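PDB 6C62: 1-carboxybiuret hydrolase subunit AtzE, which hydrolyses 1-carboxybiuret to urea-1,3-dicarboxylate and ammonia, a step in bacterial breakdown of the herbicide atrazine. Local coordinates for residues Asn75-Glu80 with Arg197-Phe202; Gly126-Asn131 with Pro395-Leu400; Pro201-Ile206 with Val303-Glu308; Ala222-Gln227 with Pro243-Leu248. All blocks are in the same frame, centred on the assembly; numbering follows the deposited sequence.

Interaction 1 (Asn75-Glu80 with Arg197-Phe202); sequences NLFDIE and RGTYPF
The amide of Tyr-200 donates to Leu-76 O at 2.8 Å, and that of Asp-78 to Gly-198 O at 3.0 Å. Together they flank Phe-77 and Thr-199 as the non-hydrogen-bonded pair of a single antiparallel beta bridge. This bridge in the amidase fold joins the loop leaving strand 70-74, which carries the presumed catalytic Lys-74, to the loop ahead of strand 208-213. Asp-78 turns its carboxylate beside Gly-198, with OD2 3.4 Å from Gly-198 CA, while OD1 is held by the Thr-84 hydroxyl. An alanine at Asp-78 would probably leave that hydroxyl without its mate and open a gap next to Gly-198. Further along, Leu-76 and Thr-199 lie side by side, CD1 of the leucine 4.1 Å from CB of the threonine. Leu-76 also meets Tyr-200 through the two beta carbons, and the tyrosine ring then runs off to meet Phe-123. Thr-199 CG2, anti to its own carbonyl carbon, points the same way as the phenylalanine side chain and approaches the ring obliquely, 3.5 Å from Phe-77 CD2.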
loop_
_atom_site.group_PDB
_atom_site.type_symbol
_atom_site.label_atom_id
_atom_site.label_comp_id
_atom_site.label_asym_id
_atom_site.label_seq_id
_atom_site.Cartn_x
_atom_site.Cartn_y
_atom_site.Cartn_z
ATOM N N ASN A 75 -9.268 -18.351 18.100
ATOM C CA ASN A 75 -10.637 -18.252 17.609
ATOM C C ASN A 75 -10.879 -17.123 16.609
ATOM O O ASN A 75 -12.019 -16.850 16.276
ATOM C CB ASN A 75 -11.637 -18.324 18.757
ATOM C CG ASN A 75 -11.747 -17.051 19.605
ATOM O OD1 ASN A 75 -11.378 -15.966 19.186
ATOM N ND2 ASN A 75 -12.232 -17.217 20.829
ATOM N N LEU A 76 -9.821 -16.475 16.092
ATOM C CA LEU A 76 -9.929 -15.724 14.840
ATOM C C LEU A 76 -9.838 -16.618 13.537
ATOM O O LEU A 76 -10.057 -16.107 12.427
ATOM C CB LEU A 76 -8.931 -14.583 14.812
ATOM C CG LEU A 76 -7.429 -14.865 14.940
ATOM C CD1 LEU A 76 -6.907 -15.543 13.702
ATOM C CD2 LEU A 76 -6.621 -13.578 15.168
ATOM N N PHE A 77 -9.555 -17.919 13.683
ATOM C CA PHE A 77 -9.535 -18.816 12.558
ATOM C C PHE A 77 -10.949 -19.345 12.333
ATOM O O PHE A 77 -11.617 -19.803 13.292
ATOM C CB PHE A 77 -8.608 -20.029 12.710
ATOM C CG PHE A 77 -7.140 -19.730 12.603
ATOM C CD1 PHE A 77 -6.423 -19.232 13.668
ATOM C CD2 PHE A 77 -6.467 -19.929 11.404
ATOM C CE1 PHE A 77 -5.034 -18.961 13.564
ATOM C CE2 PHE A 77 -5.125 -19.670 11.275
ATOM C CZ PHE A 77 -4.385 -19.172 12.364
ATOM N N ASP A 78 -11.374 -19.304 11.072
ATOM C CA ASP A 78 -12.692 -19.877 10.657
ATOM C C ASP A 78 -12.617 -21.381 10.794
ATOM O O ASP A 78 -11.649 -22.015 10.316
ATOM C CB ASP A 78 -13.003 -19.589 9.174
ATOM C CG ASP A 78 -13.479 -18.136 8.895
ATOM O OD1 ASP A 78 -13.741 -17.337 9.837
ATOM O OD2 ASP A 78 -13.569 -17.776 7.681
ATOM N N ILE A 79 -13.611 -21.930 11.461
ATOM C CA ILE A 79 -13.834 -23.360 11.621
ATOM C C ILE A 79 -15.233 -23.587 11.026
ATOM O O ILE A 79 -16.213 -22.943 11.432
ATOM C CB ILE A 79 -13.799 -23.805 13.087
ATOM C CG1 ILE A 79 -12.447 -23.545 13.721
ATOM C CG2 ILE A 79 -14.131 -25.295 13.165
ATOM C CD1 ILE A 79 -12.414 -23.768 15.217
ATOM N N GLU A 80 -15.310 -24.458 10.033
ATOM C CA GLU A 80 -16.571 -24.705 9.360
ATOM C C GLU A 80 -17.693 -25.026 10.336
ATOM O O GLU A 80 -17.500 -25.845 11.216
ATOM C CB GLU A 80 -16.447 -25.877 8.365
ATOM C CG GLU A 80 -17.748 -26.140 7.610
ATOM C CD GLU A 80 -17.590 -27.164 6.499
ATOM O OE1 GLU A 80 -16.460 -27.678 6.271
ATOM O OE2 GLU A 80 -18.638 -27.454 5.854
ATOM N N ARG A 197 -6.154 -16.494 4.413
ATOM C CA ARG A 197 -7.530 -16.650 3.971
ATOM C C ARG A 197 -8.389 -17.497 4.954
ATOM O O ARG A 197 -7.981 -18.553 5.441
ATOM C CB ARG A 197 -7.533 -17.267 2.564
ATOM C CG ARG A 197 -8.954 -17.434 2.015
ATOM C CD ARG A 197 -8.991 -17.524 0.519
ATOM N NE ARG A 197 -8.202 -18.647 -0.019
ATOM C CZ ARG A 197 -8.709 -19.822 -0.409
ATOM N NH1 ARG A 197 -9.987 -20.060 -0.291
ATOM N NH2 ARG A 197 -7.918 -20.760 -0.976
ATOM N N GLY A 198 -9.578 -16.968 5.233
ATOM C CA GLY A 198 -10.490 -17.529 6.224
ATOM C C GLY A 198 -10.126 -17.175 7.669
ATOM O O GLY A 198 -10.435 -17.952 8.549
ATOM N N THR A 199 -9.406 -16.086 7.901
ATOM C CA THR A 199 -9.137 -15.611 9.242
ATOM C C THR A 199 -9.658 -14.183 9.443
ATOM O O THR A 199 -9.791 -13.387 8.489
ATOM C CB THR A 199 -7.653 -15.672 9.640
ATOM O OG1 THR A 199 -6.889 -14.722 8.875
ATOM C CG2 THR A 199 -7.113 -17.106 9.419
ATOM N N TYR A 200 -10.007 -13.871 10.687
ATOM C CA TYR A 200 -10.492 -12.520 11.007
ATOM C C TYR A 200 -9.267 -11.583 11.179
ATOM O O TYR A 200 -8.395 -11.832 12.035
ATOM C CB TYR A 200 -11.389 -12.572 12.264
ATOM C CG TYR A 200 -12.192 -11.295 12.406
ATOM C CD1 TYR A 200 -11.611 -10.157 12.919
ATOM C CD2 TYR A 200 -13.486 -11.222 11.950
ATOM C CE1 TYR A 200 -12.333 -8.976 12.985
ATOM C CE2 TYR A 200 -14.227 -10.039 11.993
ATOM C CZ TYR A 200 -13.662 -8.924 12.531
ATOM O OH TYR A 200 -14.411 -7.728 12.630
ATOM N N PRO A 201 -9.171 -10.538 10.387
ATOM C CA PRO A 201 -7.974 -9.707 10.401
ATOM C C PRO A 201 -7.911 -8.625 11.485
ATOM O O PRO A 201 -8.894 -8.363 12.227
ATOM C CB PRO A 201 -8.006 -9.047 9.035
ATOM C CG PRO A 201 -9.432 -8.872 8.769
ATOM C CD PRO A 201 -10.141 -10.041 9.414
ATOM N N PHE A 202 -6.716 -8.095 11.642
ATOM C CA PHE A 202 -6.464 -7.022 12.622
ATOM C C PHE A 202 -5.808 -5.892 11.842
ATOM O O PHE A 202 -6.421 -4.832 11.658
ATOM C CB PHE A 202 -5.640 -7.595 13.787
ATOM C CG PHE A 202 -5.126 -6.588 14.785
ATOM C CD1 PHE A 202 -5.909 -5.450 15.154
ATOM C CD2 PHE A 202 -3.892 -6.787 15.388
ATOM C CE1 PHE A 202 -5.441 -4.531 16.074
ATOM C CE2 PHE A 202 -3.396 -5.848 16.348
ATOM C CZ PHE A 202 -4.184 -4.733 16.680
#

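Interaction 2 (Gly126-Asn131 with Pro395-Leu400); sequences GFTTEN and PAMGLL
Phe-127 and Met-397 both set CG anti to the carbonyl carbon, at chi1 -71° and -75°, and with these torsions the two side chains slide past each other in opposite directions. Their beta carbons touch at 3.6 Å (Phe-127 CB to Met-397 CB), a close apolar contact at the base of both chains. Beyond CB they part. Met-397 bends at chi2 and chi3, leading its sulfur end away to the region of Ile-374 and Ile-384, whereas the phenyl ring carries on over the backbone of Gly-398.

There one face of the Phe-127 ring rests on Gly-398: CA of the glycine stands 3.7 Å above the ring plane, offset toward the rim, in a CH-pi contact. Gly-398 N lies over the same ring, 3.7 Å from Phe-127 CD2, but its hydrogen is already committed to Pro-395 O at 3.2 Å. That carbonyl oxygen in turn approaches the ring obliquely. A beta carbon on Gly-398 would sit 2.5 Å from Phe-127 CE2, a clash, so the ring can come this close because the residue is a glycine.

Coming from helix 393-396, Ala-396 to Leu-399 form a type I beta turn, and the phenyl ring packs against it. Within segment 126-131, Thr-128 OG1 donates to the anti lone pair of Glu-130 OE1. The Phe-127 side chain comes within about 4 Å of that of Ser-174, the presumed acyl-ester nucleophile, so the packing of the phenyl ring on the turn lies beside what is probably the Ser-Ser-Lys triad, as in the amidase signature family.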
loop_
_atom_site.group_PDB
_atom_site.type_symbol
_atom_site.label_atom_id
_atom_site.label_comp_id
_atom_site.label_asym_id
_atom_site.label_seq_id
_atom_site.Cartn_x
_atom_site.Cartn_y
_atom_site.Cartn_z
ATOM N N GLY A 126 -3.860 -6.604 21.964
ATOM C CA GLY A 126 -3.437 -6.819 23.383
ATOM C C GLY A 126 -2.376 -7.876 23.490
ATOM O O GLY A 126 -2.264 -8.717 22.585
ATOM N N PHE A 127 -1.558 -7.824 24.535
ATOM C CA PHE A 127 -0.525 -8.833 24.760
ATOM C C PHE A 127 -0.696 -9.668 26.003
ATOM O O PHE A 127 0.268 -10.295 26.438
ATOM C CB PHE A 127 0.806 -8.130 24.861
ATOM C CG PHE A 127 1.286 -7.571 23.562
ATOM C CD1 PHE A 127 1.483 -8.409 22.476
ATOM C CD2 PHE A 127 1.584 -6.244 23.443
ATOM C CE1 PHE A 127 1.907 -7.891 21.256
ATOM C CE2 PHE A 127 2.078 -5.713 22.231
ATOM C CZ PHE A 127 2.215 -6.550 21.149
ATOM N N THR A 128 -1.892 -9.712 26.581
ATOM C CA THR A 128 -2.082 -10.428 27.867
ATOM C C THR A 128 -3.238 -11.434 27.962
ATOM O O THR A 128 -3.304 -12.177 28.928
ATOM C CB THR A 128 -2.277 -9.398 28.967
ATOM O OG1 THR A 128 -3.526 -8.705 28.766
ATOM C CG2 THR A 128 -1.058 -8.386 29.002
ATOM N N THR A 129 -4.115 -11.488 26.961
ATOM C CA THR A 129 -5.302 -12.357 26.952
ATOM C C THR A 129 -6.087 -12.253 28.267
ATOM O O THR A 129 -6.371 -13.248 28.934
ATOM C CB THR A 129 -4.972 -13.835 26.602
ATOM O OG1 THR A 129 -4.058 -13.855 25.516
ATOM C CG2 THR A 129 -6.270 -14.598 26.175
ATOM N N GLU A 130 -6.327 -11.018 28.662
ATOM C CA GLU A 130 -7.218 -10.682 29.745
ATOM C C GLU A 130 -8.523 -10.207 29.122
ATOM O O GLU A 130 -8.772 -9.003 28.977
ATOM C CB GLU A 130 -6.557 -9.619 30.635
ATOM C CG GLU A 130 -5.341 -10.201 31.395
ATOM C CD GLU A 130 -4.563 -9.127 32.172
ATOM O OE1 GLU A 130 -3.800 -8.288 31.549
ATOM O OE2 GLU A 130 -4.717 -9.154 33.419
ATOM N N ASN A 131 -9.330 -11.150 28.713
ATOM C CA ASN A 131 -10.515 -10.881 27.933
ATOM C C ASN A 131 -11.690 -10.639 28.898
ATOM O O ASN A 131 -12.085 -11.557 29.706
ATOM C CB ASN A 131 -10.770 -12.070 26.995
ATOM C CG ASN A 131 -11.899 -11.782 25.983
ATOM O OD1 ASN A 131 -13.060 -11.438 26.378
ATOM N ND2 ASN A 131 -11.584 -11.881 24.689
ATOM N N PRO A 395 0.818 -2.723 26.596
ATOM C CA PRO A 395 1.725 -2.474 25.432
ATOM C C PRO A 395 3.165 -2.931 25.623
ATOM O O PRO A 395 3.833 -3.348 24.680
ATOM C CB PRO A 395 1.698 -0.974 25.299
ATOM C CG PRO A 395 0.370 -0.592 25.895
ATOM C CD PRO A 395 0.179 -1.482 27.068
ATOM N N ALA A 396 3.660 -2.825 26.846
ATOM C CA ALA A 396 5.083 -3.108 27.112
ATOM C C ALA A 396 5.539 -4.516 26.803
ATOM O O ALA A 396 6.741 -4.696 26.523
ATOM C CB ALA A 396 5.427 -2.818 28.547
ATOM N N MET A 397 4.643 -5.511 26.932
ATOM C CA MET A 397 5.004 -6.909 26.660
ATOM C C MET A 397 5.591 -7.077 25.233
ATOM O O MET A 397 6.342 -8.009 24.979
ATOM C CB MET A 397 3.794 -7.839 26.850
ATOM C CG MET A 397 3.376 -8.141 28.307
ATOM S SD MET A 397 4.740 -8.813 29.303
ATOM C CE MET A 397 5.127 -7.318 30.148
ATOM N N GLY A 398 5.223 -6.184 24.297
ATOM C CA GLY A 398 5.726 -6.285 22.895
ATOM C C GLY A 398 6.869 -5.376 22.498
ATOM O O GLY A 398 7.188 -5.227 21.318
ATOM N N LEU A 399 7.495 -4.737 23.471
ATOM C CA LEU A 399 8.613 -3.823 23.178
ATOM C C LEU A 399 9.729 -4.423 22.270
ATOM O O LEU A 399 10.306 -3.725 21.434
ATOM C CB LEU A 399 9.246 -3.351 24.525
ATOM C CG LEU A 399 8.518 -2.240 25.301
ATOM C CD1 LEU A 399 9.122 -2.081 26.691
ATOM C CD2 LEU A 399 8.532 -0.895 24.604
ATOM N N LEU A 400 10.071 -5.679 22.517
ATOM C CA LEU A 400 11.136 -6.386 21.828
ATOM C C LEU A 400 10.677 -7.129 20.551
ATOM O O LEU A 400 11.489 -7.437 19.680
ATOM C CB LEU A 400 11.774 -7.384 22.760
ATOM C CG LEU A 400 12.320 -6.744 24.053
ATOM C CD1 LEU A 400 12.781 -7.794 25.063
ATOM C CD2 LEU A 400 13.447 -5.779 23.709
#

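Interaction 3 (Pro201-Ile206 with Val303-Glu308); sequences PFVHSI and VITASE
Val-203 lays CG2 against the helix at Thr-305, 3.7 Å from Thr-305 CA, the two side chains crossing at about a right angle, while its other methyl, CG1, meets Glu-308 OE1. Glu-308 reaches out extended beyond CG and grips Ser-205 with both oxygens. OE1 takes the amide of Ser-205 at 3.0 Å and OE2 takes its hydroxyl at 2.6 Å, each on a syn lone pair. The carboxylate is buried, and the hydroxyl of Tyr-343 gives OE2 a further partner. An alanine at Glu-308 would probably leave the amide and hydroxyl of Ser-205 without their acceptor and let the turn at Val-203 to Ile-206 shift. Around this pair of bonds, Ile-206 CD1 packs 3.9 Å from Ile-304 CG2, and Phe-202 CZ touches Thr-305 CG2 at 3.5 Å. Val-203 CG2 also sits over the centre of the Phe-202 ring. At the assembly interface His-204 NE2 bonds to the backbone of another protein's chain. The whole is a loop clamped to helix 294-312 by a buried carboxylate, with Phe-202 about 6 Å, side chain to side chain, from the presumed catalytic Ser-150 and Ser-174 of this amidase.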
loop_
_atom_site.group_PDB
_atom_site.type_symbol
_atom_site.label_atom_id
_atom_site.label_comp_id
_atom_site.label_asym_id
_atom_site.label_seq_id
_atom_site.Cartn_x
_atom_site.Cartn_y
_atom_site.Cartn_z
ATOM N N PRO A 201 -9.171 -10.538 10.387
ATOM C CA PRO A 201 -7.974 -9.707 10.401
ATOM C C PRO A 201 -7.911 -8.625 11.485
ATOM O O PRO A 201 -8.894 -8.363 12.227
ATOM C CB PRO A 201 -8.006 -9.047 9.035
ATOM C CG PRO A 201 -9.432 -8.872 8.769
ATOM C CD PRO A 201 -10.141 -10.041 9.414
ATOM N N PHE A 202 -6.716 -8.095 11.642
ATOM C CA PHE A 202 -6.464 -7.022 12.622
ATOM C C PHE A 202 -5.808 -5.892 11.842
ATOM O O PHE A 202 -6.421 -4.832 11.658
ATOM C CB PHE A 202 -5.640 -7.595 13.787
ATOM C CG PHE A 202 -5.126 -6.588 14.785
ATOM C CD1 PHE A 202 -5.909 -5.450 15.154
ATOM C CD2 PHE A 202 -3.892 -6.787 15.388
ATOM C CE1 PHE A 202 -5.441 -4.531 16.074
ATOM C CE2 PHE A 202 -3.396 -5.848 16.348
ATOM C CZ PHE A 202 -4.184 -4.733 16.680
ATOM N N VAL A 203 -4.596 -6.107 11.373
ATOM C CA VAL A 203 -3.822 -5.097 10.589
ATOM C C VAL A 203 -3.434 -5.774 9.283
ATOM O O VAL A 203 -2.537 -6.607 9.235
ATOM C CB VAL A 203 -2.578 -4.645 11.364
ATOM C CG1 VAL A 203 -1.779 -3.567 10.616
ATOM C CG2 VAL A 203 -2.941 -4.210 12.770
ATOM N N HIS A 204 -4.099 -5.421 8.206
ATOM C CA HIS A 204 -3.812 -6.024 6.907
ATOM C C HIS A 204 -2.313 -5.895 6.527
ATOM O O HIS A 204 -1.710 -6.813 5.952
ATOM C CB HIS A 204 -4.675 -5.329 5.822
ATOM C CG HIS A 204 -6.140 -5.530 5.971
ATOM N ND1 HIS A 204 -7.063 -4.522 5.726
ATOM C CD2 HIS A 204 -6.850 -6.655 6.251
ATOM C CE1 HIS A 204 -8.283 -5.040 5.877
ATOM N NE2 HIS A 204 -8.175 -6.325 6.210
ATOM N N SER A 205 -1.719 -4.758 6.858
ATOM C CA SER A 205 -0.318 -4.499 6.510
ATOM C C SER A 205 0.719 -5.291 7.356
ATOM O O SER A 205 1.928 -5.269 7.041
ATOM C CB SER A 205 0.001 -2.990 6.675
ATOM O OG SER A 205 -0.588 -2.142 5.690
ATOM N N ILE A 206 0.304 -5.913 8.474
ATOM C CA ILE A 206 1.284 -6.535 9.378
ATOM C C ILE A 206 0.938 -7.910 9.923
ATOM O O ILE A 206 1.825 -8.604 10.423
ATOM C CB ILE A 206 1.643 -5.569 10.565
ATOM C CG1 ILE A 206 1.851 -4.098 10.125
ATOM C CG2 ILE A 206 2.920 -6.008 11.247
ATOM C CD1 ILE A 206 2.061 -3.156 11.298
ATOM N N VAL A 303 1.828 2.985 15.039
ATOM C CA VAL A 303 0.983 3.920 14.313
ATOM C C VAL A 303 0.101 3.239 13.296
ATOM O O VAL A 303 -1.100 3.494 13.273
ATOM C CB VAL A 303 1.860 5.076 13.702
ATOM C CG1 VAL A 303 1.078 5.873 12.687
ATOM C CG2 VAL A 303 2.326 6.025 14.805
ATOM N N ILE A 304 0.666 2.402 12.476
ATOM C CA ILE A 304 -0.077 1.686 11.435
ATOM C C ILE A 304 -1.102 0.729 12.045
ATOM O O ILE A 304 -2.179 0.613 11.585
ATOM C CB ILE A 304 0.917 0.947 10.523
ATOM C CG1 ILE A 304 1.592 2.004 9.633
ATOM C CG2 ILE A 304 0.272 -0.113 9.639
ATOM C CD1 ILE A 304 2.862 1.530 8.932
ATOM N N THR A 305 -0.713 0.068 13.107
ATOM C CA THR A 305 -1.562 -0.899 13.808
ATOM C C THR A 305 -2.815 -0.212 14.324
ATOM O O THR A 305 -3.909 -0.702 14.113
ATOM C CB THR A 305 -0.794 -1.565 14.963
ATOM O OG1 THR A 305 0.198 -2.458 14.397
ATOM C CG2 THR A 305 -1.721 -2.314 15.871
ATOM N N ALA A 306 -2.628 0.894 15.036
ATOM C CA ALA A 306 -3.758 1.551 15.665
ATOM C C ALA A 306 -4.750 2.091 14.625
ATOM O O ALA A 306 -5.923 1.991 14.804
ATOM C CB ALA A 306 -3.284 2.672 16.571
ATOM N N SER A 307 -4.246 2.737 13.575
ATOM C CA SER A 307 -5.154 3.262 12.561
ATOM C C SER A 307 -5.842 2.155 11.731
ATOM O O SER A 307 -7.060 2.257 11.499
ATOM C CB SER A 307 -4.421 4.247 11.673
ATOM O OG SER A 307 -4.262 5.432 12.431
ATOM N N GLU A 308 -5.080 1.184 11.253
ATOM C CA GLU A 308 -5.673 0.154 10.421
ATOM C C GLU A 308 -6.639 -0.726 11.282
ATOM O O GLU A 308 -7.709 -1.010 10.844
ATOM C CB GLU A 308 -4.629 -0.754 9.776
ATOM C CG GLU A 308 -3.920 -0.158 8.610
ATOM C CD GLU A 308 -3.025 -1.120 7.775
ATOM O OE1 GLU A 308 -3.211 -2.358 7.767
ATOM O OE2 GLU A 308 -2.110 -0.595 7.034
#

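Interaction 4 (Ala222-Gln227 with Pro243-Leu248); sequences AYDAMQ and PSVPVL
Asp-224, near the C-terminal end of helix 216-226, offers both carboxylate oxygens to the backbone of Ser-244 and Val-245. OD1 accepts the Ser-244 amide at 2.9 Å in a nearly straight bond (173°). OD2 accepts the Val-245 amide, also at 2.9 Å and almost as straight (166°). Both donors come in on the syn side, tilted somewhat from the carboxylate plane. A third donor is the Ser-244 hydroxyl, whose OG lies 2.8 Å from Asp-224 OD1 and approaches from above that plane, 42° out of it. The torsion behind this puts OG between the backbone N and the carbonyl carbon of Ser-244, bringing hydroxyl and amide to the same oxygen. OG also sits at the edge of the Tyr-223 ring, 3.5 Å from Tyr-223 CD2.

Gln-227 adds a weak bond from NE2 to Asp-224 OD1 at 3.2 Å, its NE2 lying over the rim of one face of the Tyr-223 ring. Its OE1 is satisfied by the amide of Gln-242, just ahead of the 243-248 segment. Asp-224 OD2 is also approached by carbon atoms, Pro-243 CA at 3.6 Å and Val-245 CG2 at 3.3 Å.

The contact lies away from the catalytic residues. With two amides and a hydroxyl directed at it, the amides coming from a short run with helical backbone angles but no regular helix bonding, the Asp-224 carboxylate is likely to be stabilised as the anion.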
loop_
_atom_site.group_PDB
_atom_site.type_symbol
_atom_site.label_atom_id
_atom_site.label_comp_id
_atom_site.label_asym_id
_atom_site.label_seq_id
_atom_site.Cartn_x
_atom_site.Cartn_y
_atom_site.Cartn_z
ATOM N N ALA A 222 4.458 -28.696 11.331
ATOM C CA ALA A 222 3.201 -27.962 11.123
ATOM C C ALA A 222 3.408 -26.905 10.040
ATOM O O ALA A 222 2.594 -26.741 9.145
ATOM C CB ALA A 222 2.766 -27.344 12.425
ATOM N N TYR A 223 4.528 -26.193 10.146
ATOM C CA TYR A 223 4.939 -25.210 9.130
ATOM C C TYR A 223 5.013 -25.847 7.738
ATOM O O TYR A 223 4.395 -25.356 6.806
ATOM C CB TYR A 223 6.251 -24.573 9.533
ATOM C CG TYR A 223 6.933 -23.726 8.500
ATOM C CD1 TYR A 223 6.277 -22.683 7.893
ATOM C CD2 TYR A 223 8.236 -23.992 8.108
ATOM C CE1 TYR A 223 6.917 -21.893 6.919
ATOM C CE2 TYR A 223 8.916 -23.190 7.209
ATOM C CZ TYR A 223 8.219 -22.147 6.578
ATOM O OH TYR A 223 8.831 -21.396 5.631
ATOM N N ASP A 224 5.695 -26.967 7.596
ATOM C CA ASP A 224 5.723 -27.658 6.259
ATOM C C ASP A 224 4.350 -28.056 5.716
ATOM O O ASP A 224 4.032 -27.775 4.560
ATOM C CB ASP A 224 6.652 -28.861 6.261
ATOM C CG ASP A 224 8.160 -28.447 6.251
ATOM O OD1 ASP A 224 8.503 -27.185 6.385
ATOM O OD2 ASP A 224 9.005 -29.402 6.171
ATOM N N ALA A 225 3.492 -28.547 6.591
ATOM C CA ALA A 225 2.127 -28.887 6.219
ATOM C C ALA A 225 1.291 -27.701 5.723
ATOM O O ALA A 225 0.429 -27.876 4.828
ATOM C CB ALA A 225 1.436 -29.568 7.413
ATOM N N MET A 226 1.555 -26.526 6.289
ATOM C CA MET A 226 0.773 -25.321 6.024
ATOM C C MET A 226 1.265 -24.454 4.807
ATOM O O MET A 226 0.561 -23.618 4.287
ATOM C CB MET A 226 0.795 -24.481 7.297
ATOM C CG MET A 226 -0.062 -25.100 8.361
ATOM S SD MET A 226 -0.367 -23.948 9.744
ATOM C CE MET A 226 1.250 -23.867 10.475
ATOM N N GLN A 227 2.481 -24.706 4.388
ATOM C CA GLN A 227 3.123 -23.924 3.324
ATOM C C GLN A 227 2.478 -24.121 1.966
ATOM O O GLN A 227 1.945 -25.191 1.694
ATOM C CB GLN A 227 4.570 -24.335 3.169
ATOM C CG GLN A 227 5.562 -23.752 4.160
ATOM C CD GLN A 227 6.982 -24.008 3.672
ATOM O OE1 GLN A 227 7.339 -23.530 2.619
ATOM N NE2 GLN A 227 7.776 -24.775 4.438
ATOM N N PRO A 243 10.669 -26.865 2.101
ATOM C CA PRO A 243 10.513 -27.686 3.332
ATOM C C PRO A 243 11.620 -27.442 4.366
ATOM O O PRO A 243 12.749 -27.328 4.022
ATOM C CB PRO A 243 10.516 -29.136 2.808
ATOM C CG PRO A 243 10.167 -29.036 1.348
ATOM C CD PRO A 243 10.744 -27.716 0.878
ATOM N N SER A 244 11.253 -27.318 5.633
ATOM C CA SER A 244 12.205 -27.164 6.718
ATOM C C SER A 244 12.555 -28.479 7.431
ATOM O O SER A 244 13.660 -28.606 7.985
ATOM C CB SER A 244 11.630 -26.193 7.748
ATOM O OG SER A 244 10.423 -26.750 8.351
ATOM N N VAL A 245 11.649 -29.453 7.426
ATOM C CA VAL A 245 11.851 -30.690 8.180
ATOM C C VAL A 245 13.125 -31.449 7.757
ATOM O O VAL A 245 13.861 -31.839 8.622
ATOM C CB VAL A 245 10.616 -31.623 8.144
ATOM C CG1 VAL A 245 10.934 -33.053 8.687
ATOM C CG2 VAL A 245 9.484 -30.999 8.979
ATOM N N PRO A 246 13.407 -31.583 6.442
ATOM C CA PRO A 246 14.603 -32.340 6.033
ATOM C C PRO A 246 15.927 -31.776 6.506
ATOM O O PRO A 246 16.897 -32.515 6.602
ATOM C CB PRO A 246 14.538 -32.293 4.490
ATOM C CG PRO A 246 13.121 -32.071 4.149
ATOM C CD PRO A 246 12.577 -31.237 5.285
ATOM N N VAL A 247 15.995 -30.477 6.776
ATOM C CA VAL A 247 17.269 -29.879 7.187
ATOM C C VAL A 247 17.284 -29.436 8.644
ATOM O O VAL A 247 18.246 -28.771 9.099
ATOM C CB VAL A 247 17.649 -28.674 6.239
ATOM C CG1 VAL A 247 17.790 -29.164 4.792
ATOM C CG2 VAL A 247 16.619 -27.523 6.297
ATOM N N LEU A 248 16.251 -29.801 9.404
ATOM C CA LEU A 248 16.111 -29.311 10.774
ATOM C C LEU A 248 17.334 -29.606 11.653
ATOM O O LEU A 248 17.701 -28.806 12.547
ATOM C CB LEU A 248 14.858 -29.921 11.385
ATOM C CG LEU A 248 14.513 -29.489 12.801
ATOM C CD1 LEU A 248 14.220 -28.000 12.828
ATOM C CD2 LEU A 248 13.313 -30.325 13.336
#

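How the interactions relate
From the N terminus, the chain leaves strand 70-74 through 75-80, passes 126-131, and returns at 197-202 to close the loop of interaction 1. Interaction 2 opens inside that loop and closes only at 395-400, so the two cross. Interaction 3 begins where interaction 1 ends, sharing Pro-201 and Phe-202, and closes on helix 294-312; it is nested within interaction 2. Interaction 4, joining helix 216-226 to the loop that follows it, closes the shortest loop and is nested within interactions 3 and 2. Interactions 1, 2 and 3 gather around the presumed catalytic residues, whereas interaction 4 lies across the chain's centre from interaction 2, their centres about 29 Å apart.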